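Local coordinates for pentafunctional AROM polypeptide (Schizosaccharomyces pombe, PDB 5SWV), which probably carries out the dehydroquinate dehydratase and shikimate dehydrogenase steps of the shikimate pathway, as two of the enzymes fused in AROM, at residues Pro20-Ala25 with Ala62-Leu67; Arg30-Gly35 with His222-Ser227. All coordinates share one frame; numbering follows the deposited sequence.

Interaction 1 (Pro20-Ala25 with Ala62-Leu67); sequences PRIEDA and AEQISL
Q64 reaches from helix 58-69 to the start of the short helix 22-25 in a mixed polar and apolar contact on the outer layer of the dehydroquinase domain. Its amide spends its two ends on successive residues of 20-25, I22 and E23. Q64 OE1 accepts the backbone N of I22 at 3.0 Å, while Q64 NE2 gives a nearly straight bond of 3.1 Å to E23 OE1; the acceptor lies in the amide plane, but NE2 comes on the syn side of the carboxylate 31° out of its plane. Glutamine suits this place because one flat group can both accept and donate; the bend at chi2 (-81°) turns its CD toward the other segment. The domain is a type I dehydroquinase TIM barrel of eight parallel strands, and both helices follow strands of it, 13-17 and 38-42. E23 is held again by R21, whose long guanidinium side chain grips both oxygens side-on: R21 NE meets E23 OE1 at 3.0 Å and R21 NH2 forms a salt bridge with E23 OE2, each from above the carboxylate plane. On E23 OE1, R21 NE and Q64 NE2 arrive from opposite faces, likely to favour the charged acid. Beside these polar bonds, CG2 of I22, apolar and buried, lies 3.9 Å from L67 CG, and L67 CD2 approaches E23 CD at 3.6 Å, lining one side of the salt-bridged acid.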
loop_
_atom_site.group_PDB
_atom_site.type_symbol
_atom_site.label_atom_id
_atom_site.label_comp_id
_atom_site.label_asym_id
_atom_site.label_seq_id
_atom_site.Cartn_x
_atom_site.Cartn_y
_atom_site.Cartn_z
ATOM N N PRO A 20 -4.499 -21.675 -6.351
ATOM C CA PRO A 20 -5.316 -22.093 -7.487
ATOM C C PRO A 20 -6.521 -21.213 -7.763
ATOM O O PRO A 20 -7.024 -21.243 -8.877
ATOM C CB PRO A 20 -5.813 -23.483 -7.088
ATOM C CG PRO A 20 -5.133 -23.827 -5.820
ATOM C CD PRO A 20 -4.682 -22.562 -5.198
ATOM N N ARG A 21 -7.006 -20.487 -6.754
ATOM C CA ARG A 21 -8.165 -19.579 -6.885
ATOM C C ARG A 21 -7.960 -18.288 -6.087
ATOM O O ARG A 21 -7.467 -18.330 -4.962
ATOM C CB ARG A 21 -9.416 -20.264 -6.341
ATOM C CG ARG A 21 -9.861 -21.517 -7.073
ATOM C CD ARG A 21 -10.431 -21.164 -8.439
ATOM N NE ARG A 21 -11.704 -20.438 -8.327
ATOM C CZ ARG A 21 -12.921 -20.983 -8.379
ATOM N NH1 ARG A 21 -13.117 -22.296 -8.564
ATOM N NH2 ARG A 21 -13.971 -20.190 -8.251
ATOM N N ILE A 22 -8.355 -17.147 -6.647
ATOM C CA ILE A 22 -8.235 -15.876 -5.928
ATOM C C ILE A 22 -9.144 -15.862 -4.678
ATOM O O ILE A 22 -8.797 -15.238 -3.666
ATOM C CB ILE A 22 -8.446 -14.639 -6.858
ATOM C CG1 ILE A 22 -7.127 -14.193 -7.489
ATOM C CG2 ILE A 22 -8.958 -13.405 -6.106
ATOM C CD1 ILE A 22 -6.483 -15.212 -8.373
ATOM N N GLU A 23 -10.267 -16.578 -4.736
ATOM C CA GLU A 23 -11.153 -16.747 -3.568
ATOM C C GLU A 23 -10.390 -17.265 -2.346
ATOM O O GLU A 23 -10.670 -16.855 -1.221
ATOM C CB GLU A 23 -12.307 -17.715 -3.867
ATOM C CG GLU A 23 -13.360 -17.201 -4.841
ATOM C CD GLU A 23 -13.074 -17.519 -6.311
ATOM O OE1 GLU A 23 -11.938 -17.902 -6.685
ATOM O OE2 GLU A 23 -14.004 -17.380 -7.120
ATOM N N ASP A 24 -9.427 -18.163 -2.584
ATOM C CA ASP A 24 -8.596 -18.754 -1.525
ATOM C C ASP A 24 -7.661 -17.724 -0.900
ATOM O O ASP A 24 -7.262 -17.870 0.245
ATOM C CB ASP A 24 -7.756 -19.932 -2.060
ATOM C CG ASP A 24 -8.595 -21.017 -2.722
ATOM O OD1 ASP A 24 -9.814 -21.089 -2.453
ATOM O OD2 ASP A 24 -8.029 -21.806 -3.514
ATOM N N ALA A 25 -7.285 -16.714 -1.670
ATOM C CA ALA A 25 -6.407 -15.656 -1.199
ATOM C C ALA A 25 -7.108 -14.616 -0.335
ATOM O O ALA A 25 -6.468 -14.037 0.549
ATOM C CB ALA A 25 -5.762 -14.969 -2.383
ATOM N N ALA A 62 -10.150 -13.677 -16.412
ATOM C CA ALA A 62 -10.653 -12.330 -16.237
ATOM C C ALA A 62 -11.486 -12.149 -14.959
ATOM O O ALA A 62 -11.322 -11.146 -14.261
ATOM C CB ALA A 62 -11.455 -11.928 -17.452
ATOM N N GLU A 63 -12.375 -13.099 -14.654
ATOM C CA GLU A 63 -13.165 -13.042 -13.404
ATOM C C GLU A 63 -12.233 -13.034 -12.206
ATOM O O GLU A 63 -12.427 -12.263 -11.273
ATOM C CB GLU A 63 -14.153 -14.206 -13.290
ATOM C CG GLU A 63 -15.511 -13.931 -13.940
ATOM C CD GLU A 63 -16.108 -15.120 -14.711
ATOM O OE1 GLU A 63 -16.962 -14.867 -15.613
ATOM O OE2 GLU A 63 -15.727 -16.292 -14.431
ATOM N N GLN A 64 -11.195 -13.866 -12.273
ATOM C CA GLN A 64 -10.193 -13.951 -11.223
ATOM C C GLN A 64 -9.436 -12.641 -11.033
ATOM O O GLN A 64 -9.328 -12.153 -9.916
ATOM C CB GLN A 64 -9.210 -15.073 -11.530
ATOM C CG GLN A 64 -9.834 -16.452 -11.501
ATOM C CD GLN A 64 -9.968 -16.971 -10.100
ATOM O OE1 GLN A 64 -8.991 -17.447 -9.523
ATOM N NE2 GLN A 64 -11.160 -16.886 -9.532
ATOM N N ILE A 65 -8.932 -12.071 -12.122
ATOM C CA ILE A 65 -8.162 -10.830 -12.050
ATOM C C ILE A 65 -8.987 -9.679 -11.489
ATOM O O ILE A 65 -8.482 -8.889 -10.684
ATOM C CB ILE A 65 -7.577 -10.417 -13.427
ATOM C CG1 ILE A 65 -6.561 -11.461 -13.936
ATOM C CG2 ILE A 65 -6.901 -9.036 -13.367
ATOM C CD1 ILE A 65 -5.476 -11.842 -12.957
ATOM N N SER A 66 -10.242 -9.563 -11.914
ATOM C CA SER A 66 -11.096 -8.484 -11.398
ATOM C C SER A 66 -11.470 -8.740 -9.941
ATOM O O SER A 66 -11.470 -7.806 -9.144
ATOM C CB SER A 66 -12.330 -8.210 -12.287
ATOM O OG SER A 66 -12.940 -9.402 -12.714
ATOM N N LEU A 67 -11.747 -9.994 -9.586
ATOM C CA LEU A 67 -12.034 -10.361 -8.192
ATOM C C LEU A 67 -10.920 -9.893 -7.249
ATOM O O LEU A 67 -11.191 -9.434 -6.135
ATOM C CB LEU A 67 -12.254 -11.879 -8.062
ATOM C CG LEU A 67 -12.679 -12.461 -6.708
ATOM C CD1 LEU A 67 -14.003 -11.881 -6.230
ATOM C CD2 LEU A 67 -12.782 -13.976 -6.788
#

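Interaction 2 (Arg30-Gly35 with His222-Ser227); sequences RDVTVG and HPLLPS
V32 sets its backbone against the imidazole of H222: its CA stands 3.9 Å from the ring centroid and 10° off the normal, a CH-pi contact over the face. CG1 of V32 then reaches ND1 of the same ring at 3.8 Å and continues to CB of L224 at 4.1 Å and, more loosely, to CD2 of L225. A small apolar side chain suits the spot: CG1, anti to the carbonyl carbon (chi1 -52°), touches all three residues while CA stays close over the ring. On the opposite face of the ring lies CD of P223, 3.3 Å above the plane and offset toward the rim, so the imidazole sits between a proline and a helix backbone. These segments bring helix 29-32 against the loop after strand 218-220, the eighth strand of the TIM barrel. That loop makes a type I turn from H222 to L225, closed by L225 N to H222 O at 2.9 Å; a weak bond of 3.4 Å from L224 N to H222 ND1 may help orient the ring, with L224 CB at its edge. Deeper in, V32 and L225 both rest on L15 of strand 13-17. On another side, D31 and V34 touch P521, in the shikimate dehydrogenase part of the chain.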
loop_
_atom_site.group_PDB
_atom_site.type_symbol
_atom_site.label_atom_id
_atom_site.label_comp_id
_atom_site.label_asym_id
_atom_site.label_seq_id
_atom_site.Cartn_x
_atom_site.Cartn_y
_atom_site.Cartn_z
ATOM N N ARG A 30 -4.811 -9.305 3.103
ATOM C CA ARG A 30 -4.217 -8.136 3.742
ATOM C C ARG A 30 -2.947 -8.471 4.513
ATOM O O ARG A 30 -2.069 -7.627 4.625
ATOM C CB ARG A 30 -5.238 -7.450 4.633
ATOM C CG ARG A 30 -6.349 -6.860 3.793
ATOM C CD ARG A 30 -7.459 -6.315 4.645
ATOM N NE ARG A 30 -8.618 -5.969 3.828
ATOM C CZ ARG A 30 -9.682 -5.283 4.259
ATOM N NH1 ARG A 30 -9.759 -4.840 5.519
ATOM N NH2 ARG A 30 -10.686 -5.030 3.418
ATOM N N ASP A 31 -2.849 -9.698 5.026
ATOM C CA ASP A 31 -1.638 -10.184 5.696
ATOM C C ASP A 31 -0.541 -10.634 4.712
ATOM O O ASP A 31 0.646 -10.352 4.932
ATOM C CB ASP A 31 -1.984 -11.323 6.676
ATOM C CG ASP A 31 -2.947 -10.882 7.827
ATOM O OD1 ASP A 31 -2.962 -9.686 8.234
ATOM O OD2 ASP A 31 -3.681 -11.760 8.343
ATOM N N VAL A 32 -0.922 -11.315 3.632
ATOM C CA VAL A 32 0.072 -11.872 2.698
ATOM C C VAL A 32 0.704 -10.851 1.771
ATOM O O VAL A 32 1.702 -11.156 1.145
ATOM C CB VAL A 32 -0.485 -13.015 1.822
ATOM C CG1 VAL A 32 -1.148 -14.071 2.684
ATOM C CG2 VAL A 32 -1.452 -12.510 0.771
ATOM N N THR A 33 0.116 -9.664 1.654
ATOM C CA THR A 33 0.661 -8.613 0.780
ATOM C C THR A 33 1.562 -7.609 1.501
ATOM O O THR A 33 2.209 -6.788 0.849
ATOM C CB THR A 33 -0.450 -7.839 0.038
ATOM O OG1 THR A 33 -1.351 -7.256 0.980
ATOM C CG2 THR A 33 -1.214 -8.775 -0.870
ATOM N N VAL A 34 1.578 -7.664 2.832
ATOM C CA VAL A 34 2.522 -6.913 3.664
ATOM C C VAL A 34 3.901 -6.804 3.010
ATOM O O VAL A 34 4.476 -7.813 2.588
ATOM C CB VAL A 34 2.622 -7.591 5.054
ATOM C CG1 VAL A 34 3.958 -7.349 5.748
ATOM C CG2 VAL A 34 1.455 -7.130 5.936
ATOM N N GLY A 35 4.402 -5.571 2.910
ATOM C CA GLY A 35 5.746 -5.284 2.420
ATOM C C GLY A 35 5.955 -5.333 0.927
ATOM O O GLY A 35 7.074 -5.109 0.459
ATOM N N HIS A 222 5.125 -15.883 1.076
ATOM C CA HIS A 222 4.607 -15.726 2.442
ATOM C C HIS A 222 4.144 -17.093 2.984
ATOM O O HIS A 222 3.662 -17.918 2.209
ATOM C CB HIS A 222 3.455 -14.726 2.414
ATOM C CG HIS A 222 2.950 -14.331 3.765
ATOM N ND1 HIS A 222 2.020 -15.077 4.458
ATOM C CD2 HIS A 222 3.228 -13.259 4.543
ATOM C CE1 HIS A 222 1.750 -14.489 5.608
ATOM N NE2 HIS A 222 2.473 -13.385 5.686
ATOM N N PRO A 223 4.300 -17.355 4.301
ATOM C CA PRO A 223 4.032 -18.726 4.828
ATOM C C PRO A 223 2.641 -19.337 4.554
ATOM O O PRO A 223 2.497 -20.569 4.518
ATOM C CB PRO A 223 4.244 -18.558 6.337
ATOM C CG PRO A 223 5.246 -17.454 6.450
ATOM C CD PRO A 223 4.942 -16.502 5.328
ATOM N N LEU A 224 1.648 -18.469 4.393
ATOM C CA LEU A 224 0.279 -18.844 4.059
ATOM C C LEU A 224 0.038 -19.239 2.594
ATOM O O LEU A 224 -0.982 -19.867 2.293
ATOM C CB LEU A 224 -0.678 -17.707 4.448
ATOM C CG LEU A 224 -0.684 -17.324 5.943
ATOM C CD1 LEU A 224 -1.702 -16.229 6.232
ATOM C CD2 LEU A 224 -0.917 -18.532 6.859
ATOM N N LEU A 225 0.946 -18.889 1.687
ATOM C CA LEU A 225 0.816 -19.319 0.304
ATOM C C LEU A 225 1.157 -20.795 0.254
ATOM O O LEU A 225 1.902 -21.271 1.102
ATOM C CB LEU A 225 1.740 -18.528 -0.607
ATOM C CG LEU A 225 1.560 -17.012 -0.606
ATOM C CD1 LEU A 225 2.359 -16.405 -1.746
ATOM C CD2 LEU A 225 0.101 -16.622 -0.731
ATOM N N PRO A 226 0.597 -21.534 -0.720
ATOM C CA PRO A 226 0.764 -22.982 -0.679
ATOM C C PRO A 226 2.189 -23.472 -0.933
ATOM O O PRO A 226 2.540 -24.550 -0.463
ATOM C CB PRO A 226 -0.201 -23.482 -1.755
ATOM C CG PRO A 226 -0.326 -22.350 -2.693
ATOM C CD PRO A 226 -0.249 -21.115 -1.850
ATOM N N SER A 227 3.005 -22.697 -1.645
ATOM C CA SER A 227 4.367 -23.134 -1.985
ATOM C C SER A 227 5.214 -21.965 -2.450
ATOM O O SER A 227 4.673 -20.902 -2.768
ATOM C CB SER A 227 4.340 -24.214 -3.086
ATOM O OG SER A 227 3.559 -23.824 -4.206
#

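Overall arrangement
Interactions 1 and 2 belong to the same dehydroquinase barrel, with centres 15 Å apart and nearest atoms about 5 Å apart, without touching. Helices 22-25 and 29-32 follow each other after strand 13-17, and each supplies one side of a contact. The partners come later, in the order 62-67 and then 222-227, so the two contacts cross along the chain. Interaction 1 ties this connection to helix 58-69, which follows strand 38-42, whereas interaction 2 ties it to the loop beyond strand 218-220. Strand 13-17 lies between strands 38-42 and 218-220, so the link between first and second strands is joined to elements following both neighbours; interaction 2 is the one at the closure of the barrel, where its first and last strands meet.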